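Local atomic coordinates of exodeoxyribonuclease 10 (Escherichia coli, PDB entry 4FZX), a protein that degrades single-stranded and double-stranded DNA from the 3' end as a magnesium-dependent exonuclease of the DnaQ (DEDDh) family. Residues M1-T7 against I19-I25; N114-Y118 against I142-L146. One frame throughout, in Å; residues are numbered along the deposited sequence.

Contact 1 (M1-T7 against I19-I25); sequences MLRIIDT and IASVDVI. With NA (sodium ion), chain G; NA (sodium ion), chain E.
Arg3 and Asp23 stand side by side on neighbouring antiparallel strands, a non-hydrogen-bonded pair, and form a side-on, two-pronged salt bridge: NE of Arg3 lies 2.8 Å from OD1 of Asp23, and NH2 of Arg3 reaches OD2 of Asp23 at 3.0 Å. The strands belong to the hairpin 2-9/16-25 of the RNase H-like exonuclease fold. Both bonds are nearly straight and arrive on the syn sides of the carboxylate, whose plane is turned only 16° from the guanidinium. Arg3 has CG trans to its backbone N (chi1 -179°), and a bend at chi3 turns the guanidinium to lie beside the carboxylate. A second hold comes from outside the pair, NH1 of Arg3 bonding Tyr71 O and OD2 of Asp23 accepting Asn31 ND2. With a leucine in place of Arg3, the buried carboxylate of Asp23 would probably lose its countercharge. Backbone bonds join Leu2 with Val24, Ile4 with Val22 and Asp6 with Ala20; Ile4 N to Val22 O is the shortest at 2.7 Å. On the same face as Leu2 and Ile4, Asp6 turns its carboxylate to two sodium ions, OD1 binding one at 2.4 Å and OD2 the other at 2.9 Å; Glu8 and Asp139 complete the protein's share of this metal site. Apolar packing flanks these polar contacts. Ile5 CD1 meets Ile19 CD1 on the face that carries the salt bridge, while at the Met1/Ile25 end of the pairing the selenium of Met1, here selenomethionine, lies against Asp23 CG and Met1 CG against Ile25 CG1. On the metal-bearing face Ile4 CD1 presses on Val24 CG2 at 3.5 Å, tighter than usual for two methyl carbons.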
HETATM    1  N   MSE C   1       7.708  11.114 -32.218  1.00 25.97           N
HETATM    2  CA  MSE C   1       6.896  12.346 -32.397  1.00 25.56           C
HETATM    3  C   MSE C   1       5.547  12.216 -31.690  1.00 24.10           C
HETATM    4  O   MSE C   1       4.792  11.270 -31.927  1.00 23.01           O
HETATM    5  CB  MSE C   1       6.677  12.632 -33.878  1.00 26.46           C
HETATM    6  CG  MSE C   1       5.957  13.945 -34.142  1.00 33.78           C
HETATM    7 SE   MSE C   1       4.008  13.733 -34.223  1.00 52.04          SE
HETATM    8  CE  MSE C   1       3.847  13.249 -36.124  1.00 41.06           C
ATOM      9  N   LEU C   2       5.232  13.200 -30.853  1.00 20.86           N
ATOM     10  CA  LEU C   2       3.936  13.254 -30.209  1.00 18.23           C
ATOM     11  C   LEU C   2       3.139  14.428 -30.748  1.00 16.40           C
ATOM     12  O   LEU C   2       3.673  15.528 -30.916  1.00 16.61           O
ATOM     13  CB  LEU C   2       4.128  13.377 -28.705  1.00 18.34           C
ATOM     14  CG  LEU C   2       5.096  12.313 -28.190  1.00 20.76           C
ATOM     15  CD1 LEU C   2       6.190  12.931 -27.333  1.00 23.29           C
ATOM     16  CD2 LEU C   2       4.328  11.261 -27.421  1.00 22.50           C
ATOM     17  N   ARG C   3       1.892  14.175 -31.109  1.00 13.01           N
ATOM     18  CA  ARG C   3       1.039  15.236 -31.603  1.00 12.84           C
ATOM     19  C   ARG C   3       0.121  15.752 -30.494  1.00 11.99           C
ATOM     20  O   ARG C   3      -0.689  15.007 -29.954  1.00 10.10           O
ATOM     21  CB  ARG C   3       0.227  14.762 -32.793  1.00 12.81           C
ATOM     22  CG  ARG C   3      -0.670  15.813 -33.380  1.00 10.65           C
ATOM     23  CD  ARG C   3      -0.983  15.493 -34.811  1.00 12.28           C
ATOM     24  NE  ARG C   3       0.212  15.631 -35.634  1.00 10.22           N
ATOM     25  CZ  ARG C   3       0.323  15.183 -36.879  1.00 14.32           C
ATOM     26  NH1 ARG C   3      -0.693  14.544 -37.461  1.00 12.76           N
ATOM     27  NH2 ARG C   3       1.448  15.397 -37.554  1.00 13.45           N
ATOM     28  N   ILE C   4       0.330  17.001 -30.099  1.00 10.53           N
ATOM     29  CA  ILE C   4      -0.493  17.615 -29.081  1.00 12.12           C
ATOM     30  C   ILE C   4      -1.725  18.168 -29.764  1.00 12.45           C
ATOM     31  O   ILE C   4      -1.614  18.792 -30.814  1.00 12.71           O
ATOM     32  CB  ILE C   4       0.261  18.769 -28.347  1.00 12.71           C
ATOM     33  CG1 ILE C   4       1.377  18.205 -27.466  1.00 12.11           C
ATOM     34  CG2 ILE C   4      -0.721  19.621 -27.518  1.00 11.75           C
ATOM     35  CD1 ILE C   4       2.432  17.404 -28.243  1.00 14.84           C
ATOM     36  N   ILE C   5      -2.896  17.864 -29.200  1.00 13.19           N
ATOM     37  CA  ILE C   5      -4.188  18.261 -29.764  1.00 14.26           C
ATOM     38  C   ILE C   5      -4.950  19.113 -28.751  1.00 13.82           C
ATOM     39  O   ILE C   5      -4.964  18.809 -27.557  1.00 11.31           O
ATOM     40  CB  ILE C   5      -5.085  17.016 -30.082  1.00 16.55           C
ATOM     41  CG1 ILE C   5      -4.616  16.315 -31.346  1.00 20.11           C
ATOM     42  CG2 ILE C   5      -6.549  17.451 -30.313  1.00 17.24           C
ATOM     43  CD1 ILE C   5      -5.479  16.639 -32.552  1.00 24.22           C
ATOM     44  N   ASP C   6      -5.644  20.137 -29.242  1.00 14.23           N
ATOM     45  CA  ASP C   6      -6.643  20.829 -28.440  1.00 14.48           C
ATOM     46  C   ASP C   6      -7.872  21.178 -29.263  1.00 15.04           C
ATOM     47  O   ASP C   6      -7.776  21.465 -30.457  1.00 14.54           O
ATOM     48  CB  ASP C   6      -6.065  22.092 -27.789  1.00 14.10           C
ATOM     49  CG  ASP C   6      -7.052  22.764 -26.828  1.00 15.64           C
ATOM     50  OD1 ASP C   6      -7.249  22.255 -25.708  1.00 17.85           O
ATOM     51  OD2 ASP C   6      -7.622  23.811 -27.184  1.00 17.24           O
ATOM     52  N   THR C   7      -9.006  21.240 -28.573  1.00 14.28           N
ATOM     53  CA  THR C   7     -10.314  21.420 -29.179  1.00 15.07           C
ATOM     54  C   THR C   7     -11.097  22.427 -28.318  1.00 12.72           C
ATOM     55  O   THR C   7     -11.251  22.230 -27.131  1.00 13.28           O
ATOM     56  CB  THR C   7     -11.093  20.071 -29.154  1.00 15.73           C
ATOM     57  OG1 THR C   7     -10.448  19.128 -30.020  1.00 21.10           O
ATOM     58  CG2 THR C   7     -12.489  20.262 -29.610  1.00 19.32           C
ATOM     59  N   ILE C  19     -10.119  23.413 -33.689  1.00  9.31           N
ATOM     60  CA  ILE C  19      -9.163  22.381 -33.353  1.00 10.29           C
ATOM     61  C   ILE C  19      -7.776  22.832 -33.785  1.00 11.45           C
ATOM     62  O   ILE C  19      -7.626  23.627 -34.738  1.00 13.38           O
ATOM     63  CB  ILE C  19      -9.507  21.071 -34.061  1.00 10.45           C
ATOM     64  CG1 ILE C  19      -8.610  19.935 -33.556  1.00 13.03           C
ATOM     65  CG2 ILE C  19      -9.387  21.244 -35.596  1.00 11.09           C
ATOM     66  CD1 ILE C  19      -9.039  18.534 -34.053  1.00 15.18           C
ATOM     67  N   ALA C  20      -6.763  22.307 -33.114  1.00 11.08           N
ATOM     68  CA  ALA C  20      -5.383  22.663 -33.416  1.00 10.44           C
ATOM     69  C   ALA C  20      -4.445  21.567 -32.924  1.00 10.91           C
ATOM     70  O   ALA C  20      -4.831  20.747 -32.077  1.00  8.50           O
ATOM     71  CB  ALA C  20      -5.032  23.982 -32.759  1.00 10.68           C
ATOM     72  N   SER C  21      -3.208  21.575 -33.428  1.00 10.00           N
ATOM     73  CA  SER C  21      -2.166  20.690 -32.913  1.00 11.59           C
ATOM     74  C   SER C  21      -0.751  21.242 -33.118  1.00 12.06           C
ATOM     75  O   SER C  21      -0.510  22.069 -33.999  1.00 12.55           O
ATOM     76  CB  SER C  21      -2.278  19.281 -33.529  1.00 11.54           C
ATOM     77  OG  SER C  21      -1.846  19.262 -34.876  1.00 13.32           O
ATOM     78  N   VAL C  22       0.183  20.762 -32.300  1.00 12.62           N
ATOM     79  CA  VAL C  22       1.597  20.894 -32.598  1.00 11.54           C
ATOM     80  C   VAL C  22       2.262  19.540 -32.407  1.00 12.38           C
ATOM     81  O   VAL C  22       1.705  18.643 -31.754  1.00 11.66           O
ATOM     82  CB  VAL C  22       2.268  21.920 -31.677  1.00 11.82           C
ATOM     83  CG1 VAL C  22       1.836  23.331 -32.046  1.00  9.16           C
ATOM     84  CG2 VAL C  22       1.937  21.611 -30.212  1.00 11.18           C
ATOM     85  N   ASP C  23       3.453  19.382 -32.971  1.00 12.28           N
ATOM     86  CA  ASP C  23       4.194  18.146 -32.777  1.00 13.11           C
ATOM     87  C   ASP C  23       5.382  18.429 -31.889  1.00 13.42           C
ATOM     88  O   ASP C  23       6.009  19.496 -31.985  1.00 12.98           O
ATOM     89  CB  ASP C  23       4.642  17.556 -34.129  1.00 13.47           C
ATOM     90  CG  ASP C  23       3.466  17.159 -35.022  1.00 16.43           C
ATOM     91  OD1 ASP C  23       2.338  17.012 -34.513  1.00 19.00           O
ATOM     92  OD2 ASP C  23       3.656  17.039 -36.253  1.00 24.23           O
ATOM     93  N   VAL C  24       5.654  17.508 -30.973  1.00 15.01           N
ATOM     94  CA  VAL C  24       6.881  17.555 -30.193  1.00 16.43           C
ATOM     95  C   VAL C  24       7.848  16.497 -30.712  1.00 18.10           C
ATOM     96  O   VAL C  24       7.524  15.313 -30.745  1.00 19.22           O
ATOM     97  CB  VAL C  24       6.612  17.361 -28.675  1.00 16.43           C
ATOM     98  CG1 VAL C  24       7.926  17.298 -27.897  1.00 13.81           C
ATOM     99  CG2 VAL C  24       5.723  18.499 -28.133  1.00 14.38           C
ATOM    100  N   ILE C  25       8.977  16.958 -31.237  1.00 21.02           N
ATOM    101  CA  ILE C  25      10.014  16.089 -31.802  1.00 22.68           C
ATOM    102  C   ILE C  25      11.346  16.532 -31.196  1.00 23.64           C
ATOM    103  O   ILE C  25      11.751  17.674 -31.370  1.00 23.23           O
ATOM    104  CB  ILE C  25      10.108  16.244 -33.362  1.00 23.35           C
ATOM    105  CG1 ILE C  25       8.714  16.186 -34.009  1.00 23.92           C
ATOM    106  CG2 ILE C  25      11.054  15.180 -33.965  1.00 23.05           C
ATOM    107  CD1 ILE C  25       8.713  16.161 -35.544  1.00 20.19           C
TER
HETATM  108 NA    NA G 201      -8.276  24.826 -24.548  1.00 24.09          NA
HETATM  109 NA    NA E 101      -8.554  21.271 -23.923  1.00 25.51          NA
HETATM  110  O   HOH W   1      -9.863  20.593 -25.499  1.00 19.33           O
HETATM  111  O   HOH W   2      -6.744  22.468 -22.639  1.00 27.69           O
HETATM  112  O   HOH W   3      -7.778  19.098 -23.550  1.00 16.90           O
HETATM  113  O   HOH W   4      -9.998  26.345 -23.330  1.00 34.93           O

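Contact 2 (N114-Y118 against I142-L146). With nucleotides of chain A.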
ATOM      1  N   ASN C 114      -4.791  23.059 -16.940  1.00 14.22           N
ATOM      2  CA  ASN C 114      -3.732  23.339 -17.912  1.00 16.52           C
ATOM      3  C   ASN C 114      -2.927  24.594 -17.550  1.00 17.41           C
ATOM      4  O   ASN C 114      -1.694  24.548 -17.497  1.00 16.21           O
ATOM      5  CB  ASN C 114      -4.307  23.439 -19.343  1.00 16.08           C
ATOM      6  CG  ASN C 114      -3.244  23.234 -20.439  1.00 17.22           C
ATOM      7  OD1 ASN C 114      -2.308  22.461 -20.285  1.00 17.99           O
ATOM      8  ND2 ASN C 114      -3.446  23.882 -21.574  1.00 18.12           N
HETATM    9  N   MSE C 115      -3.622  25.701 -17.276  1.00 18.91           N
HETATM   10  CA  MSE C 115      -2.931  26.959 -16.985  1.00 20.72           C
HETATM   11  C   MSE C 115      -2.332  27.008 -15.583  1.00 19.99           C
HETATM   12  O   MSE C 115      -1.263  27.593 -15.380  1.00 21.19           O
HETATM   13  CB  MSE C 115      -3.820  28.177 -17.217  1.00 22.04           C
HETATM   14  CG  MSE C 115      -3.048  29.526 -17.114  1.00 30.66           C
HETATM   15 SE   MSE C 115      -1.560  29.677 -18.420  1.00 52.21          SE
HETATM   16  CE  MSE C 115      -0.738  31.349 -17.797  1.00 50.86           C
ATOM     17  N   ALA C 116      -2.990  26.369 -14.620  1.00 18.71           N
ATOM     18  CA  ALA C 116      -2.411  26.274 -13.284  1.00 18.70           C
ATOM     19  C   ALA C 116      -1.053  25.553 -13.308  1.00 18.43           C
ATOM     20  O   ALA C 116      -0.109  25.983 -12.661  1.00 18.96           O
ATOM     21  CB  ALA C 116      -3.360  25.594 -12.341  1.00 18.38           C
ATOM     22  N   LEU C 117      -0.967  24.465 -14.070  1.00 17.46           N
ATOM     23  CA  LEU C 117       0.282  23.732 -14.225  1.00 18.24           C
ATOM     24  C   LEU C 117       1.322  24.634 -14.882  1.00 17.48           C
ATOM     25  O   LEU C 117       2.437  24.769 -14.397  1.00 15.87           O
ATOM     26  CB  LEU C 117       0.063  22.500 -15.109  1.00 18.02           C
ATOM     27  CG  LEU C 117      -0.032  21.072 -14.564  1.00 22.28           C
ATOM     28  CD1 LEU C 117       0.430  20.898 -13.112  1.00 17.03           C
ATOM     29  CD2 LEU C 117      -1.407  20.475 -14.803  1.00 19.72           C
ATOM     30  N   TYR C 118       0.958  25.229 -16.010  1.00 18.97           N
ATOM     31  CA  TYR C 118       1.866  26.140 -16.713  1.00 21.74           C
ATOM     32  C   TYR C 118       2.403  27.226 -15.771  1.00 23.07           C
ATOM     33  O   TYR C 118       3.600  27.540 -15.795  1.00 22.58           O
ATOM     34  CB  TYR C 118       1.167  26.797 -17.895  1.00 20.44           C
ATOM     35  CG  TYR C 118       2.091  27.608 -18.766  1.00 23.46           C
ATOM     36  CD1 TYR C 118       2.214  28.985 -18.593  1.00 24.74           C
ATOM     37  CD2 TYR C 118       2.816  27.006 -19.795  1.00 26.86           C
ATOM     38  CE1 TYR C 118       3.041  29.740 -19.408  1.00 24.22           C
ATOM     39  CE2 TYR C 118       3.663  27.752 -20.610  1.00 27.36           C
ATOM     40  CZ  TYR C 118       3.774  29.120 -20.407  1.00 28.58           C
ATOM     41  OH  TYR C 118       4.612  29.867 -21.209  1.00 32.10           O
ATOM     42  N   ILE C 142       0.878  25.637 -24.800  1.00 10.22           N
ATOM     43  CA  ILE C 142       0.939  25.492 -23.349  1.00  9.43           C
ATOM     44  C   ILE C 142       1.116  24.017 -22.984  1.00  9.48           C
ATOM     45  O   ILE C 142       2.013  23.654 -22.235  1.00  9.71           O
ATOM     46  CB  ILE C 142      -0.357  26.016 -22.675  1.00  8.86           C
ATOM     47  CG1 ILE C 142      -0.571  27.504 -22.980  1.00  9.30           C
ATOM     48  CG2 ILE C 142      -0.318  25.755 -21.178  1.00  8.36           C
ATOM     49  CD1 ILE C 142       0.626  28.383 -22.696  1.00 12.71           C
ATOM     50  N   THR C 143       0.289  23.169 -23.579  1.00  9.76           N
ATOM     51  CA  THR C 143       0.283  21.756 -23.245  1.00 10.35           C
ATOM     52  C   THR C 143       1.562  21.085 -23.736  1.00 10.75           C
ATOM     53  O   THR C 143       2.182  20.325 -22.999  1.00 11.45           O
ATOM     54  CB  THR C 143      -0.958  21.069 -23.813  1.00  9.94           C
ATOM     55  OG1 THR C 143      -2.119  21.747 -23.321  1.00 12.05           O
ATOM     56  CG2 THR C 143      -1.025  19.584 -23.412  1.00  7.21           C
ATOM     57  N   ALA C 144       2.028  21.483 -24.915  1.00 10.52           N
ATOM     58  CA  ALA C 144       3.296  20.981 -25.434  1.00 11.15           C
ATOM     59  C   ALA C 144       4.442  21.358 -24.502  1.00 11.81           C
ATOM     60  O   ALA C 144       5.266  20.507 -24.143  1.00 12.41           O
ATOM     61  CB  ALA C 144       3.554  21.511 -26.849  1.00  9.73           C
ATOM     62  N   ALA C 145       4.489  22.623 -24.087  1.00 12.26           N
ATOM     63  CA  ALA C 145       5.503  23.045 -23.109  1.00 12.94           C
ATOM     64  C   ALA C 145       5.412  22.214 -21.830  1.00 12.64           C
ATOM     65  O   ALA C 145       6.423  21.809 -21.264  1.00 14.22           O
ATOM     66  CB  ALA C 145       5.376  24.555 -22.791  1.00 12.28           C
ATOM     67  N   LEU C 146       4.191  21.957 -21.378  1.00 12.64           N
ATOM     68  CA  LEU C 146       3.986  21.124 -20.210  1.00 11.66           C
ATOM     69  C   LEU C 146       4.482  19.691 -20.431  1.00 12.01           C
ATOM     70  O   LEU C 146       5.065  19.087 -19.537  1.00 12.57           O
ATOM     71  CB  LEU C 146       2.512  21.116 -19.819  1.00 11.39           C
ATOM     72  CG  LEU C 146       2.127  20.113 -18.734  1.00 11.66           C
ATOM     73  CD1 LEU C 146       2.906  20.370 -17.425  1.00 11.02           C
ATOM     74  CD2 LEU C 146       0.613  20.109 -18.501  1.00 11.21           C
TER
ATOM     75  P    DA A  16      -8.828  22.142 -17.118  1.00 10.99           P
ATOM     76  OP1  DA A  16      -7.534  22.442 -17.765  1.00 13.51           O
ATOM     77  OP2  DA A  16      -9.645  23.181 -16.430  1.00 16.88           O
ATOM     78  O5'  DA A  16      -9.754  21.413 -18.209  1.00 12.82           O
ATOM     79  C5'  DA A  16      -9.228  20.411 -19.055  1.00  9.29           C
ATOM     80  C4'  DA A  16     -10.279  19.981 -20.075  1.00  9.43           C
ATOM     81  O4'  DA A  16     -11.230  19.093 -19.420  1.00 10.64           O
ATOM     82  C3'  DA A  16     -11.122  21.125 -20.652  1.00 12.80           C
ATOM     83  O3'  DA A  16     -10.515  21.640 -21.863  1.00  9.30           O
ATOM     84  C2'  DA A  16     -12.469  20.446 -20.922  1.00  9.16           C
ATOM     85  C1'  DA A  16     -12.541  19.408 -19.809  1.00 11.51           C
ATOM     86  N9   DA A  16     -13.267  19.906 -18.665  1.00 14.42           N
ATOM     87  C8   DA A  16     -13.067  21.071 -18.000  1.00 19.10           C
ATOM     88  N7   DA A  16     -13.950  21.295 -17.062  1.00 20.55           N
ATOM     89  C5   DA A  16     -14.772  20.195 -17.119  1.00 15.96           C
ATOM     90  C6   DA A  16     -15.917  19.849 -16.391  1.00 19.96           C
ATOM     91  N6   DA A  16     -16.418  20.598 -15.405  1.00 19.71           N
ATOM     92  N1   DA A  16     -16.533  18.706 -16.730  1.00 25.01           N
ATOM     93  C2   DA A  16     -16.025  17.967 -17.734  1.00 26.61           C
ATOM     94  N3   DA A  16     -14.958  18.198 -18.503  1.00 19.36           N
ATOM     95  C4   DA A  16     -14.378  19.342 -18.120  1.00 17.27           C
TER
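This is a packing contact between two helices, the start of helix 114-120 set against the middle of the long helix 136-154; the axes of the two segments approach to 9.9 Å and are inclined at 49°. Ile142 is its centre. Its CD1 sits over one face of the Tyr118 ring as a CH-pi contact, 3.9 Å from the centroid and displaced toward the rim, while CG2 touches Tyr118 CD2 at 3.6 Å. Tyr118 CG stands trans to the backbone N (chi1 -173°), which carries the ring across Ile142 at about a right angle; Ala145 CB meets the ring's edge, and the hydroxyl is bonded to Val125 N. Farther along, Leu117 CG packs on Leu146 CD2. At the other end the Asn114 amide crosses Thr143, and ND2 gives OG1 a weak, bent hydrogen bond of 3.1 Å; the stronger partner of that hydroxyl is Asp139 O. Asn114 N, at the first turn of its helix, donates a straight bond of 2.9 Å to OP1 of nucleotide DA16 of chain A. A helix N-terminus holding a DNA phosphate beside the helix that supplies metal-binding Asp139 fits the substrate-binding side of a DEDDh exonuclease.

Contact 1 pairs two strands of the sheet; helix 136-154 of contact 2 lies on the face carrying Ile4 and Val22, and helix 114-120 packs against that helix. The contact centres are 13 Å apart. The two meet directly: Ala144 CB lies 3.7 Å from Val22 CG2, Ala144 CA is 3.9 Å from Ile4 CG1, and Thr143 CB is 4.0 Å from Ile4 CG2. Both run up to the same active site. Asp6 of contact 1 binds both sodium ions and shares one of them with Asp139, which precedes segment 142-146 on its helix, and DNA phosphates share the metals. The side chain of Asn114 in contact 2 is about 6 Å from a sodium ion.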